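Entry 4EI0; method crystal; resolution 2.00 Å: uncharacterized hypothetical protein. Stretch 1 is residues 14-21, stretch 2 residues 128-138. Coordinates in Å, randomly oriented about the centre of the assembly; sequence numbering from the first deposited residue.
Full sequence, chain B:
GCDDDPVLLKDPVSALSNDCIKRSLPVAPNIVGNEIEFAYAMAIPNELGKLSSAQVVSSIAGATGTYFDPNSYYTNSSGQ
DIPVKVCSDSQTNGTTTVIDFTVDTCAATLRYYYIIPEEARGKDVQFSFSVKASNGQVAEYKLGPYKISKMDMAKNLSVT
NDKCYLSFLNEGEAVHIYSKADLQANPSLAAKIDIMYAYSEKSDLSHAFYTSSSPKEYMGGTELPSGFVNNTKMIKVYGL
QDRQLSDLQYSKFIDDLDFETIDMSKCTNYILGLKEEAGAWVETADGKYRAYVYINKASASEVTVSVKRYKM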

# COMPACT_ATOMS: atom_id res chain seq x y z
N SER B 14 -4.52 11.78 15.41
CA SER B 14 -3.80 11.00 16.43
C SER B 14 -4.73 10.01 17.15
O SER B 14 -4.73 9.86 18.37
CB SER B 14 -3.08 11.92 17.39
OG SER B 14 -3.87 13.06 17.72
N ALA B 15 -5.53 9.32 16.35
CA ALA B 15 -6.52 8.35 16.80
C ALA B 15 -7.05 7.66 15.52
O ALA B 15 -6.74 8.07 14.41
CB ALA B 15 -7.68 9.04 17.54
N LEU B 16 -7.85 6.62 15.71
CA LEU B 16 -8.59 5.98 14.60
C LEU B 16 -9.35 6.99 13.83
O LEU B 16 -10.04 7.81 14.41
CB LEU B 16 -9.59 4.97 15.16
CG LEU B 16 -10.32 4.14 14.12
CD1 LEU B 16 -9.35 3.51 13.11
CD2 LEU B 16 -11.07 3.06 14.89
N SER B 17 -9.18 6.98 12.51
CA SER B 17 -9.94 7.86 11.66
C SER B 17 -10.44 7.13 10.39
O SER B 17 -9.99 6.02 10.06
CB SER B 17 -9.08 9.03 11.29
OG SER B 17 -8.11 8.57 10.39
N ASN B 18 -11.37 7.77 9.67
CA ASN B 18 -11.95 7.14 8.48
C ASN B 18 -12.39 8.15 7.44
O ASN B 18 -12.57 9.32 7.74
CB ASN B 18 -13.06 6.13 8.86
CG ASN B 18 -14.37 6.75 9.44
OD1 ASN B 18 -15.34 6.03 9.69
ND2 ASN B 18 -14.42 8.04 9.61
N ASP B 19 -12.54 7.70 6.21
CA ASP B 19 -13.04 8.51 5.11
C ASP B 19 -13.61 7.57 4.07
O ASP B 19 -13.17 6.46 3.97
CB ASP B 19 -11.90 9.30 4.48
CG ASP B 19 -12.41 10.28 3.42
OD1 ASP B 19 -13.24 11.13 3.75
OD2 ASP B 19 -12.00 10.19 2.26
N CYS B 20 -14.65 7.99 3.35
CA CYS B 20 -15.26 7.09 2.39
C CYS B 20 -15.62 7.86 1.14
O CYS B 20 -16.14 8.96 1.25
CB CYS B 20 -16.50 6.40 3.01
SG CYS B 20 -17.02 4.95 2.06
N ILE B 21 -15.36 7.28 -0.02
CA ILE B 21 -15.66 7.91 -1.32
C ILE B 21 -16.49 6.96 -2.18
O ILE B 21 -16.21 5.78 -2.26
CB ILE B 21 -14.39 8.43 -2.06
CG1 ILE B 21 -13.54 7.32 -2.67
CG2 ILE B 21 -13.54 9.30 -1.11
CD1 ILE B 21 -12.55 7.79 -3.74
N SER B 128 -24.20 4.28 6.39
CA SER B 128 -23.37 4.60 7.54
C SER B 128 -22.25 3.58 7.69
O SER B 128 -22.49 2.41 7.99
CB SER B 128 -24.23 4.67 8.80
OG SER B 128 -23.37 5.03 9.89
N PHE B 129 -21.03 4.03 7.41
CA PHE B 129 -19.82 3.18 7.50
C PHE B 129 -19.18 3.39 8.87
O PHE B 129 -19.21 4.51 9.40
CB PHE B 129 -18.76 3.57 6.47
CG PHE B 129 -19.18 3.37 5.02
CD1 PHE B 129 -20.01 4.26 4.40
CD2 PHE B 129 -18.78 2.23 4.33
CE1 PHE B 129 -20.40 4.07 3.09
CE2 PHE B 129 -19.18 2.04 3.02
CZ PHE B 129 -19.98 2.96 2.40
N SER B 130 -18.62 2.33 9.44
CA SER B 130 -17.95 2.46 10.75
C SER B 130 -16.85 1.44 10.89
O SER B 130 -16.78 0.45 10.13
CB SER B 130 -18.94 2.32 11.88
OG SER B 130 -19.62 1.08 11.81
N VAL B 131 -15.94 1.72 11.82
CA VAL B 131 -14.70 0.99 12.01
C VAL B 131 -14.39 0.88 13.51
O VAL B 131 -14.69 1.79 14.27
CB VAL B 131 -13.50 1.65 11.24
CG1 VAL B 131 -13.34 3.12 11.63
CG2 VAL B 131 -12.21 0.87 11.44
N LYS B 132 -13.80 -0.24 13.92
CA LYS B 132 -13.26 -0.44 15.27
C LYS B 132 -11.76 -0.77 15.18
O LYS B 132 -11.36 -1.52 14.31
CB LYS B 132 -13.96 -1.62 15.95
CG LYS B 132 -15.47 -1.43 16.23
CD LYS B 132 -16.04 -2.68 16.94
CE LYS B 132 -17.53 -2.92 16.75
NZ LYS B 132 -18.42 -2.48 17.86
N ALA B 133 -10.96 -0.25 16.11
CA ALA B 133 -9.55 -0.62 16.28
C ALA B 133 -9.25 -1.30 17.63
O ALA B 133 -10.05 -1.25 18.57
CB ALA B 133 -8.67 0.62 16.16
N SER B 134 -8.05 -1.86 17.76
CA SER B 134 -7.72 -2.71 18.92
C SER B 134 -7.48 -1.94 20.23
O SER B 134 -7.28 -2.56 21.25
CB SER B 134 -6.52 -3.58 18.60
OG SER B 134 -5.37 -2.77 18.39
N ASN B 135 -7.45 -0.61 20.18
CA ASN B 135 -7.40 0.21 21.39
C ASN B 135 -8.80 0.60 21.87
O ASN B 135 -8.92 1.45 22.72
CB ASN B 135 -6.55 1.48 21.17
CG ASN B 135 -7.08 2.34 20.04
OD1 ASN B 135 -7.98 1.90 19.31
ND2 ASN B 135 -6.49 3.52 19.85
N GLY B 136 -9.85 -0.01 21.31
CA GLY B 136 -11.22 0.31 21.70
C GLY B 136 -11.73 1.59 21.07
O GLY B 136 -12.83 2.00 21.37
N GLN B 137 -10.96 2.24 20.21
CA GLN B 137 -11.49 3.41 19.54
C GLN B 137 -12.44 2.97 18.41
O GLN B 137 -12.36 1.83 17.93
CB GLN B 137 -10.37 4.25 18.98
CG GLN B 137 -9.76 5.19 20.00
CD GLN B 137 -8.63 6.01 19.43
OE1 GLN B 137 -8.02 5.63 18.44
NE2 GLN B 137 -8.36 7.16 20.05
N VAL B 138 -13.34 3.88 18.04
CA VAL B 138 -14.31 3.70 16.93
C VAL B 138 -14.31 4.96 16.03
O VAL B 138 -13.87 6.00 16.46
CB VAL B 138 -15.72 3.45 17.50
CG1 VAL B 138 -15.74 2.15 18.33
CG2 VAL B 138 -16.17 4.63 18.35
O HOH W 1 -6.07 8.52 20.33

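The strands 17-21 and 128-133 run roughly antiparallel, with 152° between their directions and a closest approach of 8.0 Å between axes. That spacing is too wide for backbone pairing, and no hydrogen bond from main chain to main chain joins the two stretches; side chains fill the gap instead. On the first stretch Leu16, Asn18 and Cys20 point their CA-to-CB bonds toward the partner, while Ser17 points away. The second answers with Phe129, Val131 and Ala133, whose alternation with Ser130 and Lys132, both pointing away, sends every other side chain into the contact.

Leu16 is the principal bump, with 123 Å² of its surface covered by the other stretch. With chi1 in t and chi2 in p, it places CD2 in a hollow lined by Val131, Ala133 and Val138 and by the main chain of Lys132. CD2 lies 3.7 Å from Ala133 CB and 4.0 Å from Val131 CG1, and it comes within 3.5 Å of the Ala133 N atom, so the methyl packs against backbone as well as side chain. The methyl of Ala133 forms part of the hollow's wall, and CD2 lies against it and against the main chain beside it, and the CA of Val138, 3.9 Å from Leu16 CD2, adds another wall.

At the other end of the contact, Cys20 sets its sulfur over the face of the Phe129 ring. Its SG sits 3.5 Å from the centroid of the Phe129 ring, only 10° off the ring normal, a sulfur-aromatic contact over one face; the closest ring atom, CZ, is 3.6 Å from Cys20 SG. Both residues are buried, and the polarizable sulfur suits the broad aromatic surface. Between these two apolar contacts, Asn18 OD1 approaches Val131 CG1 at 4.0 Å, a packing contact; the amide finds its hydrogen bonds elsewhere in the structure.

The polar fastening lies beside the leucine pocket. Gln137 reaches across from just past the turn, and its OE1 accepts a nearly linear hydrogen bond from Leu16 N (2.9 Å, 175°), satisfying a main-chain amide next to the apolar packing. Its NE2 packs tightly against Ala15 CB, at 3.2 Å, and donates to a water 2.7 Å away that in turn donates to Ser14 O at 2.7 Å, bridging the stretches a second time.

The type I turn from Ala133 to Gly136 positions this glutamine. Gly136, with its positive phi, closes it, and Ala133 N bonds to Gln137 O at 3.1 Å. Asn135 OD1 accepts from Gln137 N at 3.1 Å, while Asn135 ND2 gives a weak hydrogen bond to Gln137 OE1 at 3.0 Å.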